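Local coordinates for protein probable mannosyltransferase KTR4 (Saccharomyces cerevisiae, PDB 5A07) that is a probable mannosyltransferase with a GT-A type glycosyltransferase fold, modelled here with guanosine-5'-diphosphate and a manganese ion, at residues P137-K151 / R162-W174. Residues are numbered along the deposited sequence; the frame is centred on the assembly and turned at random.
With GDP (guanosine-5'-diphosphate), chain F.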
loop_
_atom_site.group_PDB
_atom_site.type_symbol
_atom_site.label_atom_id
_atom_site.label_comp_id
_atom_site.label_asym_id
_atom_site.label_seq_id
_atom_site.Cartn_x
_atom_site.Cartn_y
_atom_site.Cartn_z
ATOM N N PRO B 137 11.492 15.387 -6.858
ATOM C CA PRO B 137 12.302 15.513 -5.657
ATOM C C PRO B 137 12.109 14.428 -4.633
ATOM O O PRO B 137 11.151 13.657 -4.698
ATOM C CB PRO B 137 11.764 16.805 -5.009
ATOM C CG PRO B 137 10.370 16.933 -5.516
ATOM C CD PRO B 137 10.346 16.294 -6.883
ATOM N N TYR B 138 13.105 14.286 -3.768
ATOM C CA TYR B 138 13.030 13.370 -2.639
ATOM C C TYR B 138 12.811 14.079 -1.349
ATOM O O TYR B 138 13.506 15.067 -1.030
ATOM C CB TYR B 138 14.311 12.557 -2.505
ATOM C CG TYR B 138 14.567 11.616 -3.659
ATOM C CD1 TYR B 138 15.150 12.109 -4.836
ATOM C CD2 TYR B 138 14.296 10.260 -3.583
ATOM C CE1 TYR B 138 15.405 11.252 -5.932
ATOM C CE2 TYR B 138 14.529 9.412 -4.677
ATOM C CZ TYR B 138 15.075 9.917 -5.832
ATOM O OH TYR B 138 15.306 9.107 -6.928
ATOM N N THR B 139 11.936 13.503 -0.546
ATOM C CA THR B 139 11.718 13.945 0.792
ATOM C C THR B 139 12.048 12.820 1.732
ATOM O O THR B 139 11.518 11.682 1.577
ATOM C CB THR B 139 10.256 14.362 1.024
ATOM O OG1 THR B 139 9.895 15.443 0.141
ATOM C CG2 THR B 139 10.046 14.874 2.449
ATOM N N PHE B 140 12.918 13.095 2.722
ATOM C CA PHE B 140 13.246 12.129 3.717
ATOM C C PHE B 140 12.765 12.585 5.113
ATOM O O PHE B 140 13.009 13.741 5.493
ATOM C CB PHE B 140 14.752 11.932 3.808
ATOM C CG PHE B 140 15.358 11.444 2.552
ATOM C CD1 PHE B 140 15.716 12.324 1.549
ATOM C CD2 PHE B 140 15.499 10.097 2.338
ATOM C CE1 PHE B 140 16.268 11.896 0.379
ATOM C CE2 PHE B 140 16.049 9.663 1.144
ATOM C CZ PHE B 140 16.436 10.522 0.185
ATOM N N LEU B 141 12.178 11.674 5.854
ATOM C CA LEU B 141 11.704 11.934 7.201
ATOM C C LEU B 141 12.219 10.957 8.161
ATOM O O LEU B 141 12.431 9.812 7.828
ATOM C CB LEU B 141 10.159 11.901 7.276
ATOM C CG LEU B 141 9.384 12.827 6.351
ATOM C CD1 LEU B 141 7.827 12.656 6.427
ATOM C CD2 LEU B 141 9.789 14.297 6.588
ATOM N N ASN B 142 12.461 11.407 9.414
ATOM C CA ASN B 142 12.989 10.553 10.444
ATOM C C ASN B 142 12.473 11.035 11.814
ATOM O O ASN B 142 12.231 12.231 11.976
ATOM C CB ASN B 142 14.529 10.664 10.330
ATOM C CG ASN B 142 15.311 9.697 11.237
ATOM O OD1 ASN B 142 14.796 8.936 12.071
ATOM N ND2 ASN B 142 16.626 9.733 11.041
ATOM N N ASP B 143 12.348 10.131 12.772
ATOM C CA ASP B 143 11.993 10.527 14.143
ATOM C C ASP B 143 13.193 11.135 14.895
ATOM O O ASP B 143 12.981 11.782 15.897
ATOM C CB ASP B 143 11.426 9.348 14.952
ATOM C CG ASP B 143 12.360 8.166 15.031
ATOM O OD1 ASP B 143 12.843 7.651 13.998
ATOM O OD2 ASP B 143 12.610 7.667 16.139
ATOM N N GLU B 144 14.418 10.884 14.422
ATOM C CA GLU B 144 15.648 11.536 14.916
ATOM C C GLU B 144 16.097 12.446 13.844
ATOM O O GLU B 144 15.645 12.307 12.710
ATOM C CB GLU B 144 16.723 10.503 15.109
ATOM C CG GLU B 144 16.468 9.516 16.197
ATOM C CD GLU B 144 17.646 8.549 16.270
ATOM O OE1 GLU B 144 18.500 8.571 15.324
ATOM O OE2 GLU B 144 17.750 7.780 17.258
ATOM N N GLU B 145 17.033 13.349 14.160
ATOM C CA GLU B 145 17.602 14.262 13.191
ATOM C C GLU B 145 18.509 13.475 12.247
ATOM O O GLU B 145 19.295 12.680 12.685
ATOM C CB GLU B 145 18.469 15.353 13.814
ATOM C CG GLU B 145 17.936 16.048 15.064
ATOM C CD GLU B 145 16.910 17.163 14.823
ATOM O OE1 GLU B 145 16.826 17.771 13.712
ATOM O OE2 GLU B 145 16.161 17.439 15.800
ATOM N N PHE B 146 18.439 13.752 10.981
ATOM C CA PHE B 146 19.408 13.175 10.026
ATOM C C PHE B 146 20.788 13.777 10.273
ATOM O O PHE B 146 20.904 15.004 10.413
ATOM C CB PHE B 146 18.957 13.475 8.592
ATOM C CG PHE B 146 17.814 12.605 8.118
ATOM C CD1 PHE B 146 18.031 11.266 7.883
ATOM C CD2 PHE B 146 16.560 13.125 7.910
ATOM C CE1 PHE B 146 17.019 10.431 7.417
ATOM C CE2 PHE B 146 15.528 12.295 7.435
ATOM C CZ PHE B 146 15.770 10.950 7.203
ATOM N N THR B 147 21.830 12.966 10.240
ATOM C CA THR B 147 23.170 13.508 10.319
ATOM C C THR B 147 23.611 14.160 9.010
ATOM O O THR B 147 23.118 13.806 7.909
ATOM C CB THR B 147 24.144 12.414 10.705
ATOM O OG1 THR B 147 24.210 11.439 9.644
ATOM C CG2 THR B 147 23.728 11.732 11.978
ATOM N N ASP B 148 24.628 15.004 9.088
ATOM C CA ASP B 148 25.273 15.495 7.907
ATOM C C ASP B 148 25.850 14.404 7.009
ATOM O O ASP B 148 25.860 14.580 5.804
ATOM C CB ASP B 148 26.442 16.442 8.234
ATOM C CG ASP B 148 25.950 17.814 8.734
ATOM O OD1 ASP B 148 24.745 18.086 8.694
ATOM O OD2 ASP B 148 26.769 18.613 9.155
ATOM N N GLU B 149 26.392 13.333 7.589
ATOM C CA GLU B 149 26.901 12.232 6.754
ATOM C C GLU B 149 25.791 11.465 5.984
ATOM O O GLU B 149 25.971 11.101 4.832
ATOM C CB GLU B 149 27.686 11.228 7.610
ATOM C CG GLU B 149 29.035 11.857 8.029
ATOM C CD GLU B 149 29.991 10.876 8.670
ATOM O OE1 GLU B 149 29.518 9.968 9.353
ATOM O OE2 GLU B 149 31.214 11.007 8.371
ATOM N N PHE B 150 24.641 11.338 6.598
ATOM C CA PHE B 150 23.429 10.865 5.852
ATOM C C PHE B 150 23.108 11.731 4.666
ATOM O O PHE B 150 23.075 11.262 3.503
ATOM C CB PHE B 150 22.257 10.709 6.788
ATOM C CG PHE B 150 21.085 10.040 6.143
ATOM C CD1 PHE B 150 20.252 10.752 5.347
ATOM C CD2 PHE B 150 20.881 8.694 6.306
ATOM C CE1 PHE B 150 19.183 10.170 4.722
ATOM C CE2 PHE B 150 19.796 8.080 5.716
ATOM C CZ PHE B 150 18.953 8.801 4.929
ATOM N N LYS B 151 22.922 13.020 4.905
ATOM C CA LYS B 151 22.610 13.927 3.854
ATOM C C LYS B 151 23.626 13.955 2.767
ATOM O O LYS B 151 23.286 13.952 1.555
ATOM C CB LYS B 151 22.406 15.327 4.423
ATOM C CG LYS B 151 21.327 15.373 5.486
ATOM C CD LYS B 151 21.101 16.825 5.931
ATOM C CE LYS B 151 20.348 16.843 7.236
ATOM N NZ LYS B 151 20.203 18.308 7.639
ATOM N N ARG B 162 19.078 17.350 -8.541
ATOM C CA ARG B 162 17.964 16.712 -7.907
ATOM C C ARG B 162 17.727 17.394 -6.571
ATOM O O ARG B 162 18.609 17.519 -5.735
ATOM C CB ARG B 162 18.239 15.233 -7.656
ATOM C CG ARG B 162 17.009 14.430 -7.211
ATOM C CD ARG B 162 16.009 14.221 -8.361
ATOM N NE ARG B 162 16.457 13.308 -9.399
ATOM C CZ ARG B 162 16.895 13.670 -10.617
ATOM N NH1 ARG B 162 16.907 14.954 -10.987
ATOM N NH2 ARG B 162 17.402 12.779 -11.423
ATOM N N VAL B 163 16.494 17.776 -6.347
ATOM C CA VAL B 163 16.106 18.383 -5.027
ATOM C C VAL B 163 15.871 17.316 -3.984
ATOM O O VAL B 163 15.156 16.303 -4.269
ATOM C CB VAL B 163 14.861 19.228 -5.235
ATOM C CG1 VAL B 163 14.317 19.748 -3.898
ATOM C CG2 VAL B 163 15.222 20.333 -6.195
ATOM N N VAL B 164 16.544 17.457 -2.819
ATOM C CA VAL B 164 16.365 16.625 -1.679
ATOM C C VAL B 164 16.004 17.463 -0.436
ATOM O O VAL B 164 16.615 18.493 -0.225
ATOM C CB VAL B 164 17.568 15.745 -1.405
ATOM C CG1 VAL B 164 17.843 14.854 -2.631
ATOM C CG2 VAL B 164 18.808 16.602 -1.175
ATOM N N GLU B 165 15.028 17.047 0.346
ATOM C CA GLU B 165 14.719 17.725 1.606
ATOM C C GLU B 165 14.665 16.731 2.714
ATOM O O GLU B 165 14.263 15.566 2.513
ATOM C CB GLU B 165 13.386 18.495 1.486
ATOM C CG GLU B 165 13.440 19.641 0.465
ATOM C CD GLU B 165 12.150 20.483 0.353
ATOM O OE1 GLU B 165 11.063 20.039 0.816
ATOM O OE2 GLU B 165 12.211 21.518 -0.345
ATOM N N PHE B 166 15.157 17.136 3.873
ATOM C CA PHE B 166 15.233 16.289 5.056
ATOM C C PHE B 166 14.493 16.880 6.192
ATOM O O PHE B 166 14.721 18.068 6.503
ATOM C CB PHE B 166 16.708 16.158 5.514
ATOM C CG PHE B 166 17.626 15.592 4.427
ATOM C CD1 PHE B 166 18.232 16.442 3.498
ATOM C CD2 PHE B 166 17.815 14.216 4.289
ATOM C CE1 PHE B 166 19.049 15.948 2.491
ATOM C CE2 PHE B 166 18.608 13.717 3.283
ATOM C CZ PHE B 166 19.205 14.557 2.367
ATOM N N GLY B 167 13.643 16.104 6.828
ATOM C CA GLY B 167 12.845 16.580 7.939
ATOM C C GLY B 167 12.827 15.667 9.108
ATOM O O GLY B 167 12.829 14.427 9.004
ATOM N N THR B 168 12.751 16.282 10.284
ATOM C CA THR B 168 12.554 15.527 11.480
ATOM C C THR B 168 11.079 15.511 11.921
ATOM O O THR B 168 10.415 16.442 11.767
ATOM C CB THR B 168 13.382 16.156 12.643
ATOM O OG1 THR B 168 14.708 16.342 12.155
ATOM C CG2 THR B 168 13.436 15.218 13.828
ATOM N N ILE B 169 10.624 14.457 12.518
ATOM C CA ILE B 169 9.216 14.385 12.915
ATOM C C ILE B 169 9.188 14.783 14.383
ATOM O O ILE B 169 9.911 14.209 15.175
ATOM C CB ILE B 169 8.683 12.958 12.819
ATOM C CG1 ILE B 169 8.805 12.448 11.359
ATOM C CG2 ILE B 169 7.219 12.896 13.325
ATOM C CD1 ILE B 169 8.792 10.947 11.273
ATOM N N GLY B 170 8.359 15.739 14.709
ATOM C CA GLY B 170 8.201 16.188 16.123
ATOM C C GLY B 170 7.786 15.066 17.023
ATOM O O GLY B 170 7.011 14.209 16.613
ATOM N N PRO B 171 8.288 15.037 18.275
ATOM C CA PRO B 171 8.105 13.867 19.103
ATOM C C PRO B 171 6.659 13.600 19.426
ATOM O O PRO B 171 6.239 12.455 19.544
ATOM C CB PRO B 171 8.878 14.210 20.395
ATOM C CG PRO B 171 9.881 15.240 19.967
ATOM C CD PRO B 171 9.222 16.025 18.886
ATOM N N ASP B 172 5.881 14.638 19.521
ATOM C CA ASP B 172 4.473 14.473 19.736
ATOM C C ASP B 172 3.739 13.850 18.539
ATOM O O ASP B 172 2.649 13.390 18.702
ATOM C CB ASP B 172 3.868 15.838 20.043
ATOM C CG ASP B 172 4.256 16.342 21.480
ATOM O OD1 ASP B 172 4.726 15.541 22.300
ATOM O OD2 ASP B 172 4.054 17.532 21.762
ATOM N N ASN B 173 4.332 13.908 17.348
ATOM C CA ASN B 173 3.756 13.340 16.132
ATOM C C ASN B 173 4.279 11.956 15.819
ATOM O O ASN B 173 3.989 11.426 14.744
ATOM C CB ASN B 173 4.027 14.257 14.970
ATOM C CG ASN B 173 3.354 15.592 15.116
ATOM O OD1 ASN B 173 3.864 16.613 14.659
ATOM N ND2 ASN B 173 2.213 15.604 15.692
ATOM N N TRP B 174 5.055 11.385 16.747
ATOM C CA TRP B 174 5.688 10.074 16.578
ATOM C C TRP B 174 5.442 9.150 17.775
ATOM O O TRP B 174 4.999 8.028 17.623
ATOM C CB TRP B 174 7.201 10.255 16.334
ATOM C CG TRP B 174 7.923 8.975 16.187
ATOM C CD1 TRP B 174 8.557 8.298 17.160
ATOM C CD2 TRP B 174 7.989 8.161 15.009
ATOM N NE1 TRP B 174 9.026 7.134 16.681
ATOM C CE2 TRP B 174 8.722 7.039 15.347
ATOM C CE3 TRP B 174 7.517 8.313 13.688
ATOM C CZ2 TRP B 174 9.015 6.025 14.429
ATOM C CZ3 TRP B 174 7.783 7.324 12.774
ATOM C CH2 TRP B 174 8.551 6.190 13.142
HETATM P PB GDP F . 8.559 -3.755 7.124
HETATM O O1B GDP F . 9.348 -4.935 7.548
HETATM O O2B GDP F . 7.214 -3.635 7.558
HETATM O O3B GDP F . 8.804 -3.404 5.705
HETATM O O3A GDP F . 9.207 -2.621 8.087
HETATM P PA GDP F . 10.423 -1.622 7.884
HETATM O O1A GDP F . 11.421 -1.691 8.957
HETATM O O2A GDP F . 11.001 -1.564 6.530
HETATM O "O5'" GDP F . 9.682 -0.252 8.139
HETATM C "C5'" GDP F . 8.851 0.500 7.245
HETATM C "C4'" GDP F . 9.458 1.832 6.838
HETATM O "O4'" GDP F . 9.557 2.637 8.019
HETATM C "C3'" GDP F . 10.849 1.742 6.233
HETATM O "O3'" GDP F . 11.019 2.839 5.302
HETATM C "C2'" GDP F . 11.757 1.893 7.464
HETATM O "O2'" GDP F . 13.015 2.467 7.134
HETATM C "C1'" GDP F . 10.959 2.860 8.265
HETATM N N9 GDP F . 11.118 2.713 9.731
HETATM C C8 GDP F . 10.794 1.660 10.525
HETATM N N7 GDP F . 11.057 1.989 11.854
HETATM C C5 GDP F . 11.529 3.273 11.859
HETATM C C6 GDP F . 11.970 4.204 12.916
HETATM O O6 GDP F . 11.902 3.730 14.095
HETATM N N1 GDP F . 12.403 5.415 12.541
HETATM C C2 GDP F . 12.471 5.805 11.212
HETATM N N2 GDP F . 12.920 7.018 10.911
HETATM N N3 GDP F . 12.078 4.976 10.196
HETATM C C4 GDP F . 11.562 3.766 10.479
HETATM O O HOH W 1 10.622 17.893 -0.743
HETATM O O HOH W 2 10.454 12.018 17.076
HETATM O O HOH W 3 16.504 15.889 10.128
#
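Tyr138 N gives its hydrogen to Val163 O, the first of six backbone hydrogen bonds that join 138-142 to 163-169 in parallel register. Glu165 is held twice, its N by Tyr138 O and its O by Phe140 N; Gly167 is held the same way by Phe140 O and Asn142 N. The run ends where Ile169 N meets Asn142 O at 2.8 Å, and a water just beyond donates to both Asp143 O and Ile169 O. On its other edge strand 138-142 bonds to Ile107, Ser109 and Val111.

The rings of Phe140 and Phe166 are tilted by only 13° but offset so far that they hardly overlap. Phe166 turns its edge to the face of Phe146, centroids 5.6 Å apart, while Lys151 runs its extended chain across one Phe166 face, CG 3.6 Å from the ring centroid. Further along, Thr168 OG1 donates to Glu145 OE1 (3.0 Å), from above the carboxylate plane, and accepts from a water that takes the hydrogen of Phe146 N. On the opposite face a water bonds Thr139 OG1 and, weakly, Glu165 OE1, whose direct partners are Thr106 and Lys224. At the N-terminal ends, Glu127 hydrogen-bonds Tyr138 OH and salt-bridges Arg162 NH2.

At the guanine, Asp143 OD1 accepts from GDP N1 at 2.7 Å and, weakly, from GDP N2; Asn142 OD1 accepts from GDP N2 at 2.9 Å and, from above its amide plane, from Glu144 N, closing an Asx turn. A chi1 of 57° swings the Asp143 carboxylate to the guanine edge, stacked on the Trp174 ring (planes 21° apart); Asp143 CB makes a CH-pi contact with the five-membered ring, 3.5 Å from its centroid. The whole is a beta-alpha-beta unit through helix 148-156, the base bound at the C-terminal ends of parallel strands, as in the Rossmann-like half of GT-A glycosyltransferases.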